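Local structure of dermonecrotic toxin (Pasteurella multocida, 2EBF) at residues L507-G512 with L540-S545; G514-G519 with S545-I550; L76-R81 with H96-L101. The protein is the C-terminal region of a dermonecrotic, strongly mitogenic toxin that induces bone resorption and is associated with severe progressive atrophic rhinitis in pigs. One frame throughout, in Å; residues are numbered along the deposited sequence.

Contact 1. Residues L507-G512 with L540-S545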
ATOM      1  N   LEU A 507      19.205   7.231  -1.844  1.00 29.68           N
ATOM      2  CA  LEU A 507      19.560   8.559  -1.344  1.00 29.32           C
ATOM      3  C   LEU A 507      18.690   9.677  -1.889  1.00 28.86           C
ATOM      4  O   LEU A 507      18.055  10.398  -1.120  1.00 28.74           O
ATOM      5  CB  LEU A 507      21.026   8.862  -1.673  1.00 29.42           C
ATOM      6  CG  LEU A 507      22.086   7.993  -0.988  1.00 31.45           C
ATOM      7  CD1 LEU A 507      23.472   8.293  -1.532  1.00 31.91           C
ATOM      8  CD2 LEU A 507      22.049   8.238   0.499  1.00 31.08           C
ATOM      9  N   ASN A 508      18.703   9.823  -3.217  1.00 27.97           N
ATOM     10  CA  ASN A 508      17.964  10.865  -3.933  1.00 27.88           C
ATOM     11  C   ASN A 508      16.753  10.300  -4.674  1.00 27.62           C
ATOM     12  O   ASN A 508      16.394   9.133  -4.479  1.00 27.83           O
ATOM     13  CB  ASN A 508      18.903  11.599  -4.903  1.00 27.54           C
ATOM     14  CG  ASN A 508      19.856  12.548  -4.181  1.00 27.31           C
ATOM     15  OD1 ASN A 508      19.435  13.361  -3.347  1.00 27.86           O
ATOM     16  ND2 ASN A 508      21.144  12.448  -4.497  1.00 28.74           N
ATOM     17  N   SER A 509      16.125  11.118  -5.518  1.00 27.69           N
ATOM     18  CA  SER A 509      14.859  10.735  -6.146  1.00 27.78           C
ATOM     19  C   SER A 509      15.028   9.622  -7.158  1.00 27.53           C
ATOM     20  O   SER A 509      16.108   9.441  -7.721  1.00 28.16           O
ATOM     21  CB  SER A 509      14.149  11.939  -6.777  1.00 27.48           C
ATOM     22  OG  SER A 509      13.872  12.933  -5.797  1.00 27.57           O
ATOM     23  N   THR A 510      13.961   8.854  -7.346  1.00 27.66           N
ATOM     24  CA  THR A 510      13.894   7.803  -8.358  1.00 27.86           C
ATOM     25  C   THR A 510      12.468   7.821  -8.936  1.00 28.31           C
ATOM     26  O   THR A 510      11.576   8.449  -8.347  1.00 28.23           O
ATOM     27  CB  THR A 510      14.167   6.403  -7.766  1.00 27.87           C
ATOM     28  OG1 THR A 510      13.392   6.242  -6.568  1.00 28.04           O
ATOM     29  CG2 THR A 510      15.672   6.183  -7.479  1.00 27.59           C
ATOM     30  N   PRO A 511      12.257   7.186 -10.107  1.00 28.86           N
ATOM     31  CA  PRO A 511      10.913   7.101 -10.704  1.00 28.83           C
ATOM     32  C   PRO A 511       9.846   6.461  -9.812  1.00 28.97           C
ATOM     33  O   PRO A 511      10.066   5.380  -9.247  1.00 29.07           O
ATOM     34  CB  PRO A 511      11.151   6.247 -11.950  1.00 28.70           C
ATOM     35  CG  PRO A 511      12.553   6.553 -12.338  1.00 29.30           C
ATOM     36  CD  PRO A 511      13.269   6.577 -10.995  1.00 28.87           C
ATOM     37  N   GLY A 512       8.696   7.129  -9.696  1.00 29.03           N
ATOM     38  CA  GLY A 512       7.596   6.641  -8.845  1.00 29.16           C
ATOM     39  C   GLY A 512       6.280   6.528  -9.602  1.00 29.71           C
ATOM     40  O   GLY A 512       6.247   6.618 -10.838  1.00 28.59           O
ATOM     41  N   LEU A 540      25.941  15.270  -3.559  1.00 30.71           N
ATOM     42  CA  LEU A 540      25.355  14.403  -4.559  1.00 31.78           C
ATOM     43  C   LEU A 540      23.980  14.987  -4.920  1.00 31.41           C
ATOM     44  O   LEU A 540      23.016  14.745  -4.210  1.00 31.21           O
ATOM     45  CB  LEU A 540      25.177  13.013  -3.958  1.00 32.08           C
ATOM     46  CG  LEU A 540      25.443  11.702  -4.687  1.00 34.61           C
ATOM     47  CD1 LEU A 540      24.465  10.672  -4.132  1.00 35.14           C
ATOM     48  CD2 LEU A 540      25.287  11.805  -6.192  1.00 36.44           C
ATOM     49  N   PRO A 541      23.906  15.797  -5.998  1.00 31.61           N
ATOM     50  CA  PRO A 541      22.662  16.480  -6.386  1.00 31.49           C
ATOM     51  C   PRO A 541      21.526  15.548  -6.776  1.00 31.26           C
ATOM     52  O   PRO A 541      21.766  14.452  -7.276  1.00 31.63           O
ATOM     53  CB  PRO A 541      23.075  17.322  -7.602  1.00 31.69           C
ATOM     54  CG  PRO A 541      24.303  16.693  -8.112  1.00 31.88           C
ATOM     55  CD  PRO A 541      25.017  16.140  -6.906  1.00 31.91           C
ATOM     56  N   ASP A 542      20.295  15.995  -6.548  1.00 31.67           N
ATOM     57  CA  ASP A 542      19.118  15.265  -7.014  1.00 32.42           C
ATOM     58  C   ASP A 542      18.895  15.639  -8.474  1.00 32.98           C
ATOM     59  O   ASP A 542      18.394  16.720  -8.775  1.00 34.27           O
ATOM     60  CB  ASP A 542      17.886  15.624  -6.177  1.00 31.77           C
ATOM     61  CG  ASP A 542      16.739  14.636  -6.364  1.00 31.68           C
ATOM     62  OD1 ASP A 542      16.998  13.485  -6.768  1.00 31.48           O
ATOM     63  OD2 ASP A 542      15.580  15.009  -6.089  1.00 30.48           O
ATOM     64  N   VAL A 543      19.296  14.751  -9.375  1.00 33.46           N
ATOM     65  CA  VAL A 543      19.306  15.046 -10.804  1.00 33.20           C
ATOM     66  C   VAL A 543      17.885  15.065 -11.407  1.00 32.77           C
ATOM     67  O   VAL A 543      17.015  14.307 -10.985  1.00 32.04           O
ATOM     68  CB  VAL A 543      20.280  14.094 -11.568  1.00 33.49           C
ATOM     69  CG1 VAL A 543      19.668  12.730 -11.837  1.00 32.98           C
ATOM     70  CG2 VAL A 543      20.743  14.725 -12.844  1.00 34.92           C
ATOM     71  N   ALA A 544      17.669  15.952 -12.379  1.00 32.14           N
ATOM     72  CA  ALA A 544      16.346  16.160 -12.978  1.00 32.33           C
ATOM     73  C   ALA A 544      15.793  14.911 -13.653  1.00 32.22           C
ATOM     74  O   ALA A 544      14.602  14.617 -13.546  1.00 32.30           O
ATOM     75  CB  ALA A 544      16.374  17.332 -13.958  1.00 32.47           C
ATOM     76  N   SER A 545      16.660  14.168 -14.330  1.00 32.79           N
ATOM     77  CA  SER A 545      16.246  12.955 -15.037  1.00 33.19           C
ATOM     78  C   SER A 545      15.695  11.831 -14.144  1.00 33.58           C
ATOM     79  O   SER A 545      15.035  10.918 -14.643  1.00 33.48           O
ATOM     80  CB  SER A 545      17.385  12.420 -15.906  1.00 33.31           C
ATOM     81  OG  SER A 545      18.560  12.212 -15.152  1.00 34.29           O
TER
HETATM   82  O   HOH W   1      21.373  15.227  -2.113  1.00 26.36           O
HETATM   83  O   HOH W   2      21.481  11.589  -7.399  1.00 55.15           O
HETATM   84  O   HOH W   3      18.548  11.759  -8.266  1.00 45.35           O
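Asp542 grips Ser509 with both carboxylate oxygens. Its OD2 accepts a hydrogen bond from Ser509 OG (2.7 Å) through the syn lone pair, while OD1 accepts one from Ser509 N (2.8 Å), met from above the carboxylate plane. With CG of Asp542 anti to its backbone N (chi1 -165°), the carboxylate reaches across to a serine whose hydroxyl sits close to its own backbone N, so both can donate to one acid. OD2 also forms a salt bridge with Arg547, and Tyr338 is a second partner of the serine OG. The contact ties the short link between helix 504-507 and hairpin strand 510-511 to the loop leaving edge strand 537-539 of the six-stranded mixed sheet. Asn508, the first residue beyond that helix, lies beside Asp542 but points the other way, its amide plane 25° from the carboxylate. ND2 of Asn508 donates to Leu540 O at 3.0 Å, lying above the carbonyl plane, and to a water that donates to Pro541 O. Another water donates to both Asn508 OD1 and Leu540 O, and Gln522 also binds OD1; an amide suits this buried place because it can donate and accept. Leu507 CD1 meets Leu540 CD1 at 3.7 Å, the leucines nearly perpendicular.

Contact 2. Residues G514-G519 with S545-I550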
ATOM      1  N   GLY A 514       3.327   7.738 -11.127  1.00 30.68           N
ATOM      2  CA  GLY A 514       2.668   8.959 -11.590  1.00 30.77           C
ATOM      3  C   GLY A 514       3.371  10.222 -11.127  1.00 31.08           C
ATOM      4  O   GLY A 514       2.901  11.335 -11.381  1.00 31.39           O
ATOM      5  N   ARG A 515       4.513  10.048 -10.459  1.00 31.30           N
ATOM      6  CA  ARG A 515       5.258  11.162  -9.870  1.00 31.24           C
ATOM      7  C   ARG A 515       6.592  10.635  -9.336  1.00 31.18           C
ATOM      8  O   ARG A 515       6.829   9.437  -9.353  1.00 31.63           O
ATOM      9  CB  ARG A 515       4.454  11.807  -8.737  1.00 31.22           C
ATOM     10  CG  ARG A 515       4.378  10.944  -7.476  1.00 33.17           C
ATOM     11  CD  ARG A 515       3.409  11.494  -6.452  1.00 35.63           C
ATOM     12  NE  ARG A 515       2.035  11.419  -6.936  1.00 38.38           N
ATOM     13  CZ  ARG A 515       1.271  10.331  -6.864  1.00 41.03           C
ATOM     14  NH1 ARG A 515       1.739   9.210  -6.313  1.00 39.07           N
ATOM     15  NH2 ARG A 515       0.032  10.365  -7.343  1.00 40.78           N
ATOM     16  N   PRO A 516       7.487  11.530  -8.896  1.00 30.99           N
ATOM     17  CA  PRO A 516       8.738  11.002  -8.364  1.00 30.48           C
ATOM     18  C   PRO A 516       8.586  10.306  -7.012  1.00 30.26           C
ATOM     19  O   PRO A 516       7.685  10.626  -6.229  1.00 29.77           O
ATOM     20  CB  PRO A 516       9.628  12.254  -8.232  1.00 30.63           C
ATOM     21  CG  PRO A 516       8.918  13.348  -9.049  1.00 30.85           C
ATOM     22  CD  PRO A 516       7.462  13.006  -8.907  1.00 30.77           C
ATOM     23  N   MET A 517       9.470   9.344  -6.764  1.00 29.80           N
ATOM     24  CA  MET A 517       9.698   8.835  -5.413  1.00 29.63           C
ATOM     25  C   MET A 517      10.894   9.589  -4.808  1.00 29.12           C
ATOM     26  O   MET A 517      12.024   9.398  -5.248  1.00 29.03           O
ATOM     27  CB  MET A 517       9.993   7.337  -5.463  1.00 30.32           C
ATOM     28  CG  MET A 517      10.469   6.733  -4.153  1.00 30.89           C
ATOM     29  SD  MET A 517       9.175   6.852  -2.912  1.00 35.02           S
ATOM     30  CE  MET A 517       9.926   5.926  -1.579  1.00 32.57           C
ATOM     31  N   PRO A 518      10.646  10.449  -3.808  1.00 28.80           N
ATOM     32  CA  PRO A 518      11.743  11.211  -3.214  1.00 28.85           C
ATOM     33  C   PRO A 518      12.697  10.259  -2.514  1.00 28.53           C
ATOM     34  O   PRO A 518      12.296   9.149  -2.158  1.00 28.88           O
ATOM     35  CB  PRO A 518      11.041  12.113  -2.187  1.00 28.68           C
ATOM     36  CG  PRO A 518       9.595  12.111  -2.591  1.00 28.54           C
ATOM     37  CD  PRO A 518       9.359  10.759  -3.167  1.00 28.63           C
ATOM     38  N   GLY A 519      13.944  10.681  -2.327  1.00 28.49           N
ATOM     39  CA  GLY A 519      14.934   9.835  -1.686  1.00 29.01           C
ATOM     40  C   GLY A 519      14.927  10.013  -0.183  1.00 28.52           C
ATOM     41  O   GLY A 519      14.205  10.869   0.346  1.00 29.43           O
ATOM     42  N   SER A 545      16.660  14.168 -14.330  1.00 32.79           N
ATOM     43  CA  SER A 545      16.246  12.955 -15.037  1.00 33.19           C
ATOM     44  C   SER A 545      15.695  11.831 -14.144  1.00 33.58           C
ATOM     45  O   SER A 545      15.035  10.918 -14.643  1.00 33.48           O
ATOM     46  CB  SER A 545      17.385  12.420 -15.906  1.00 33.31           C
ATOM     47  OG  SER A 545      18.560  12.212 -15.152  1.00 34.29           O
ATOM     48  N   SER A 546      15.975  11.890 -12.841  1.00 34.01           N
ATOM     49  CA  SER A 546      15.506  10.865 -11.900  1.00 34.85           C
ATOM     50  C   SER A 546      14.237  11.272 -11.169  1.00 34.89           C
ATOM     51  O   SER A 546      13.518  10.431 -10.612  1.00 34.91           O
ATOM     52  CB  SER A 546      16.602  10.550 -10.882  1.00 35.67           C
ATOM     53  OG  SER A 546      17.542   9.645 -11.430  1.00 37.18           O
ATOM     54  N   ARG A 547      13.969  12.572 -11.164  1.00 35.01           N
ATOM     55  CA  ARG A 547      12.831  13.117 -10.454  1.00 35.34           C
ATOM     56  C   ARG A 547      11.634  13.111 -11.400  1.00 35.49           C
ATOM     57  O   ARG A 547      11.135  14.167 -11.805  1.00 36.42           O
ATOM     58  CB  ARG A 547      13.165  14.522  -9.942  1.00 34.95           C
ATOM     59  CG  ARG A 547      12.375  14.915  -8.729  1.00 33.94           C
ATOM     60  CD  ARG A 547      12.530  16.376  -8.439  1.00 30.80           C
ATOM     61  NE  ARG A 547      13.689  16.648  -7.603  1.00 31.54           N
ATOM     62  CZ  ARG A 547      13.891  17.803  -6.985  1.00 30.86           C
ATOM     63  NH1 ARG A 547      13.021  18.795  -7.142  1.00 29.96           N
ATOM     64  NH2 ARG A 547      14.952  17.971  -6.207  1.00 31.74           N
ATOM     65  N   VAL A 548      11.187  11.904 -11.759  1.00 35.37           N
ATOM     66  CA  VAL A 548      10.199  11.689 -12.825  1.00 35.14           C
ATOM     67  C   VAL A 548       9.232  10.555 -12.448  1.00 35.27           C
ATOM     68  O   VAL A 548       9.512   9.796 -11.515  1.00 34.58           O
ATOM     69  CB  VAL A 548      10.891  11.343 -14.189  1.00 35.03           C
ATOM     70  CG1 VAL A 548      11.778  12.495 -14.691  1.00 35.74           C
ATOM     71  CG2 VAL A 548      11.705  10.052 -14.092  1.00 34.85           C
ATOM     72  N   PRO A 549       8.075  10.452 -13.142  1.00 35.47           N
ATOM     73  CA  PRO A 549       7.254   9.235 -13.008  1.00 35.68           C
ATOM     74  C   PRO A 549       7.893   8.055 -13.718  1.00 35.15           C
ATOM     75  O   PRO A 549       8.668   8.250 -14.648  1.00 35.14           O
ATOM     76  CB  PRO A 549       5.948   9.594 -13.736  1.00 35.83           C
ATOM     77  CG  PRO A 549       5.983  11.091 -13.903  1.00 36.52           C
ATOM     78  CD  PRO A 549       7.431  11.445 -14.019  1.00 35.66           C
ATOM     79  N   ILE A 550       7.584   6.841 -13.266  1.00 34.79           N
ATOM     80  CA  ILE A 550       7.902   5.638 -14.026  1.00 35.01           C
ATOM     81  C   ILE A 550       7.158   5.761 -15.361  1.00 35.39           C
ATOM     82  O   ILE A 550       6.031   6.243 -15.390  1.00 34.80           O
ATOM     83  CB  ILE A 550       7.426   4.360 -13.287  1.00 35.00           C
ATOM     84  CG1 ILE A 550       8.286   4.090 -12.049  1.00 33.79           C
ATOM     85  CG2 ILE A 550       7.450   3.145 -14.224  1.00 34.18           C
ATOM     86  CD1 ILE A 550       7.588   3.240 -10.967  1.00 34.26           C
TER
HETATM   87  O   HOH W   4       4.064   6.193 -13.556  1.00 32.12           O
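Arg515 and Pro516 run past Val548 and Pro549 in nearly opposite directions, 164° apart between residues 514-516 and 547-549, with the CA atoms of Arg515 and Pro549 only 4.2 Å apart. Prolines at 516 and 549 have no N-H to donate, and no direct hydrogen bond joins the segments. Instead, CA of Pro516 makes a CA-H...O contact with Val548 O at 3.5 Å, and a water links Gly514 N to Ile550 O. Arg547 centres an inverse gamma turn, closed by a weak bond from Val548 N to Ser546 O. Gly514 has a positive phi (80°), which favours glycine.

The proline rings supply the packing. CG of Pro516 rests 3.6 Å from the carbonyl C of Arg547 and 3.8 Å from CG of the same arginine, whose aliphatic stem thus meets a rigid apolar ring. CB and CG of Pro549 both lie by the Gly514-Arg515 peptide, CB 3.6 Å from Arg515 N. Bent at chi3 (-87°), the Arg547 chain carries NH1 to a salt bridge with Asp342, and Arg515 NH1 bonds to Thr333.

Strand 516-517 pairs with 510-511 in a small hairpin: Met517 is buried against helices 312-333 and 473-490, Ile550 packs on the latter at Pro473 and Tyr474, and Val548 leans on Pro511.

Contact 3. Residues L76-R81 with H96-L101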
ATOM      1  N   LEU A  76     -18.032 -26.925  -1.834  1.00 28.61           N
ATOM      2  CA  LEU A  76     -19.331 -26.784  -1.153  1.00 28.63           C
ATOM      3  C   LEU A  76     -19.209 -26.022   0.156  1.00 28.34           C
ATOM      4  O   LEU A  76     -20.061 -25.180   0.482  1.00 28.60           O
ATOM      5  CB  LEU A  76     -19.935 -28.166  -0.868  1.00 28.71           C
ATOM      6  CG  LEU A  76     -20.556 -28.912  -2.046  1.00 29.81           C
ATOM      7  CD1 LEU A  76     -20.820 -30.364  -1.652  1.00 31.20           C
ATOM      8  CD2 LEU A  76     -21.848 -28.230  -2.511  1.00 29.44           C
ATOM      9  N   ALA A  77     -18.152 -26.321   0.907  1.00 28.05           N
ATOM     10  CA  ALA A  77     -17.885 -25.641   2.177  1.00 27.69           C
ATOM     11  C   ALA A  77     -17.657 -24.152   1.966  1.00 27.66           C
ATOM     12  O   ALA A  77     -18.209 -23.328   2.696  1.00 27.55           O
ATOM     13  CB  ALA A  77     -16.686 -26.262   2.878  1.00 27.62           C
ATOM     14  N   LYS A  78     -16.835 -23.812   0.970  1.00 27.57           N
ATOM     15  CA  LYS A  78     -16.545 -22.413   0.651  1.00 27.37           C
ATOM     16  C   LYS A  78     -17.785 -21.670   0.134  1.00 27.42           C
ATOM     17  O   LYS A  78     -18.000 -20.502   0.466  1.00 27.35           O
ATOM     18  CB  LYS A  78     -15.384 -22.291  -0.345  1.00 27.23           C
ATOM     19  CG  LYS A  78     -14.951 -20.835  -0.566  1.00 27.52           C
ATOM     20  CD  LYS A  78     -13.453 -20.637  -0.476  1.00 31.19           C
ATOM     21  CE  LYS A  78     -12.891 -21.244   0.785  1.00 31.48           C
ATOM     22  NZ  LYS A  78     -11.619 -20.640   1.247  1.00 31.40           N
ATOM     23  N   LEU A  79     -18.596 -22.341  -0.672  1.00 27.24           N
ATOM     24  CA  LEU A  79     -19.834 -21.731  -1.156  1.00 27.50           C
ATOM     25  C   LEU A  79     -20.739 -21.388   0.034  1.00 27.92           C
ATOM     26  O   LEU A  79     -21.343 -20.315   0.078  1.00 27.94           O
ATOM     27  CB  LEU A  79     -20.570 -22.674  -2.103  1.00 27.43           C
ATOM     28  CG  LEU A  79     -21.231 -22.122  -3.378  1.00 28.14           C
ATOM     29  CD1 LEU A  79     -22.399 -22.988  -3.797  1.00 26.33           C
ATOM     30  CD2 LEU A  79     -21.593 -20.632  -3.330  1.00 27.40           C
ATOM     31  N   GLN A  80     -20.816 -22.295   1.004  1.00 28.49           N
ATOM     32  CA  GLN A  80     -21.620 -22.046   2.192  1.00 29.48           C
ATOM     33  C   GLN A  80     -21.114 -20.842   2.981  1.00 29.54           C
ATOM     34  O   GLN A  80     -21.913 -20.005   3.393  1.00 29.79           O
ATOM     35  CB  GLN A  80     -21.712 -23.282   3.088  1.00 29.62           C
ATOM     36  CG  GLN A  80     -22.709 -23.102   4.233  1.00 32.18           C
ATOM     37  CD  GLN A  80     -24.118 -22.768   3.745  1.00 35.74           C
ATOM     38  OE1 GLN A  80     -24.579 -21.631   3.874  1.00 39.67           O
ATOM     39  NE2 GLN A  80     -24.797 -23.755   3.166  1.00 37.21           N
ATOM     40  N   ARG A  81     -19.796 -20.759   3.173  1.00 29.47           N
ATOM     41  CA  ARG A  81     -19.182 -19.621   3.867  1.00 30.36           C
ATOM     42  C   ARG A  81     -19.504 -18.296   3.181  1.00 29.46           C
ATOM     43  O   ARG A  81     -19.724 -17.292   3.855  1.00 29.93           O
ATOM     44  CB  ARG A  81     -17.661 -19.785   3.993  1.00 30.39           C
ATOM     45  CG  ARG A  81     -17.211 -20.768   5.073  1.00 32.62           C
ATOM     46  CD  ARG A  81     -15.712 -20.600   5.401  1.00 33.34           C
ATOM     47  NE  ARG A  81     -15.434 -19.332   6.090  1.00 39.71           N
ATOM     48  CZ  ARG A  81     -14.238 -18.742   6.181  1.00 41.73           C
ATOM     49  NH1 ARG A  81     -13.151 -19.283   5.628  1.00 41.47           N
ATOM     50  NH2 ARG A  81     -14.129 -17.587   6.828  1.00 43.30           N
ATOM     51  N   HIS A  96     -13.439 -14.855  -4.444  1.00 24.81           N
ATOM     52  CA  HIS A  96     -12.199 -15.027  -5.215  1.00 24.93           C
ATOM     53  C   HIS A  96     -11.512 -16.368  -4.897  1.00 25.34           C
ATOM     54  O   HIS A  96     -11.016 -17.033  -5.799  1.00 25.87           O
ATOM     55  CB  HIS A  96     -11.228 -13.864  -4.983  1.00 24.77           C
ATOM     56  CG  HIS A  96     -11.589 -12.597  -5.710  1.00 24.26           C
ATOM     57  ND1 HIS A  96     -12.030 -11.467  -5.056  1.00 20.73           N
ATOM     58  CD2 HIS A  96     -11.528 -12.265  -7.025  1.00 24.57           C
ATOM     59  CE1 HIS A  96     -12.234 -10.497  -5.935  1.00 25.63           C
ATOM     60  NE2 HIS A  96     -11.946 -10.960  -7.137  1.00 24.02           N
ATOM     61  N   GLU A  97     -11.497 -16.760  -3.619  1.00 25.30           N
ATOM     62  CA  GLU A  97     -10.963 -18.056  -3.201  1.00 25.81           C
ATOM     63  C   GLU A  97     -11.696 -19.217  -3.878  1.00 25.64           C
ATOM     64  O   GLU A  97     -11.051 -20.166  -4.359  1.00 24.99           O
ATOM     65  CB  GLU A  97     -11.010 -18.200  -1.670  1.00 25.73           C
ATOM     66  CG  GLU A  97     -10.034 -17.270  -0.922  1.00 26.51           C
ATOM     67  CD  GLU A  97     -10.206 -17.300   0.600  1.00 27.95           C
ATOM     68  OE1 GLU A  97     -11.055 -18.049   1.097  1.00 30.47           O
ATOM     69  OE2 GLU A  97      -9.486 -16.565   1.304  1.00 32.11           O
ATOM     70  N   LEU A  98     -13.025 -19.133  -3.944  1.00 25.09           N
ATOM     71  CA  LEU A  98     -13.826 -20.163  -4.617  1.00 25.89           C
ATOM     72  C   LEU A  98     -13.492 -20.244  -6.097  1.00 26.12           C
ATOM     73  O   LEU A  98     -13.413 -21.340  -6.664  1.00 25.83           O
ATOM     74  CB  LEU A  98     -15.324 -19.887  -4.474  1.00 25.73           C
ATOM     75  CG  LEU A  98     -16.272 -21.091  -4.286  1.00 27.05           C
ATOM     76  CD1 LEU A  98     -17.717 -20.772  -4.642  1.00 26.09           C
ATOM     77  CD2 LEU A  98     -15.812 -22.429  -4.901  1.00 26.31           C
ATOM     78  N   MET A  99     -13.321 -19.085  -6.725  1.00 26.81           N
ATOM     79  CA  MET A  99     -12.902 -19.051  -8.123  1.00 28.30           C
ATOM     80  C   MET A  99     -11.610 -19.856  -8.297  1.00 27.09           C
ATOM     81  O   MET A  99     -11.527 -20.691  -9.190  1.00 26.47           O
ATOM     82  CB  MET A  99     -12.698 -17.617  -8.609  1.00 28.55           C
ATOM     83  CG  MET A  99     -13.965 -16.775  -8.772  1.00 30.51           C
ATOM     84  SD  MET A  99     -13.443 -15.147  -9.360  1.00 33.21           S
ATOM     85  CE  MET A  99     -14.951 -14.229  -9.158  1.00 33.90           C
ATOM     86  N   GLU A 100     -10.615 -19.620  -7.431  1.00 27.06           N
ATOM     87  CA  GLU A 100      -9.362 -20.386  -7.511  1.00 27.17           C
ATOM     88  C   GLU A 100      -9.584 -21.899  -7.348  1.00 27.32           C
ATOM     89  O   GLU A 100      -9.037 -22.687  -8.125  1.00 26.80           O
ATOM     90  CB  GLU A 100      -8.265 -19.881  -6.559  1.00 27.14           C
ATOM     91  CG  GLU A 100      -6.971 -20.736  -6.681  1.00 27.61           C
ATOM     92  CD  GLU A 100      -5.802 -20.267  -5.824  1.00 27.41           C
ATOM     93  OE1 GLU A 100      -5.775 -19.103  -5.370  1.00 26.60           O
ATOM     94  OE2 GLU A 100      -4.882 -21.088  -5.612  1.00 30.35           O
ATOM     95  N   LEU A 101     -10.393 -22.299  -6.361  1.00 27.44           N
ATOM     96  CA  LEU A 101     -10.709 -23.721  -6.175  1.00 27.44           C
ATOM     97  C   LEU A 101     -11.252 -24.362  -7.451  1.00 27.63           C
ATOM     98  O   LEU A 101     -10.877 -25.483  -7.793  1.00 27.87           O
ATOM     99  CB  LEU A 101     -11.710 -23.927  -5.027  1.00 28.07           C
ATOM    100  CG  LEU A 101     -11.281 -23.489  -3.624  1.00 27.20           C
ATOM    101  CD1 LEU A 101     -12.290 -23.965  -2.601  1.00 28.93           C
ATOM    102  CD2 LEU A 101      -9.898 -24.022  -3.299  1.00 27.78           C
TER
HETATM  103  O   HOH W   5     -10.926 -17.281   3.999  1.00 55.95           O
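Lys78 and Glu97 carry the polar half of this contact between two antiparallel helices. NZ of Lys78 makes a salt bridge to Glu97 OE1 at 2.7 Å, approaching on the anti side of that oxygen and 35° out of the carboxylate plane. The two side chains stand roughly perpendicular. Lys78 sets out extended from its backbone (chi1 -173°), heading for the other helix, then bends at chi2 and chi3 to turn its ammonium group onto the acid. Glu97 is extended beyond CG, which carries its carboxylate out to meet that group. A water donates to the same OE1 at 3.0 Å and accepts a weak bond from Arg81 NH1, adding a second, looser link between the helices.

The apolar contacts begin with the stem of Lys78. Its CG lies 4.0 Å from CG of Leu98, the two chains running alongside each other and pointing opposite ways, while CD reaches Glu97 CB at 3.7 Å and, at 4.1 Å, CD1 of Leu101. Deeper in, CD1 of Leu98 approaches CG of Leu79 at 4.0 Å. Both leucines are buried and well suited to the interior: Leu79 also touches Leu57 of helix 54-60, and Leu98 touches Leu125 of helix 115-129.

The setting is an antiparallel helical hairpin, helices 70-84 and 88-108, within the membrane localization domain, their local axes 9.8 Å apart at closest and 163° between directions. Lys78 faces Leu98, their CA atoms 6.3 Å apart, and has the length to pass it and reach Glu97.

The interface is two-sided: Leu79 and Leu98 occupy the buried side, and a partly exposed ion pair spans the other. Lysine serves both, its methylenes packing on Leu98 and Leu101 and its ammonium offsetting the glutamate charge, which would probably favour the ionised form of both groups.

Contacts 1 and 2 form one continuous patch, their centres 7 Å apart. The hairpin of strands 510-511 and 516-517 supplies one segment to each, and the loop 540-550 follows it past both, with Ser545 common to the two. Thr510 O to Met517 N and Gly512 O to Ile550 N, each 2.8 Å, are probable hydrogen bonds joining them. Contact 3 lies on the opposite side of the chain's centre, its centre 47 Å from that of contact 1 and 41 Å from that of contact 2. There the side chain of Leu101 is about 7 Å from a bound glucose. The thiol protease-like catalytic triad of this C-terminal region is a separate feature, and the phosphonate pocket, Gly624 to Ser628 in the C3 domain, includes no residue of the three contacts.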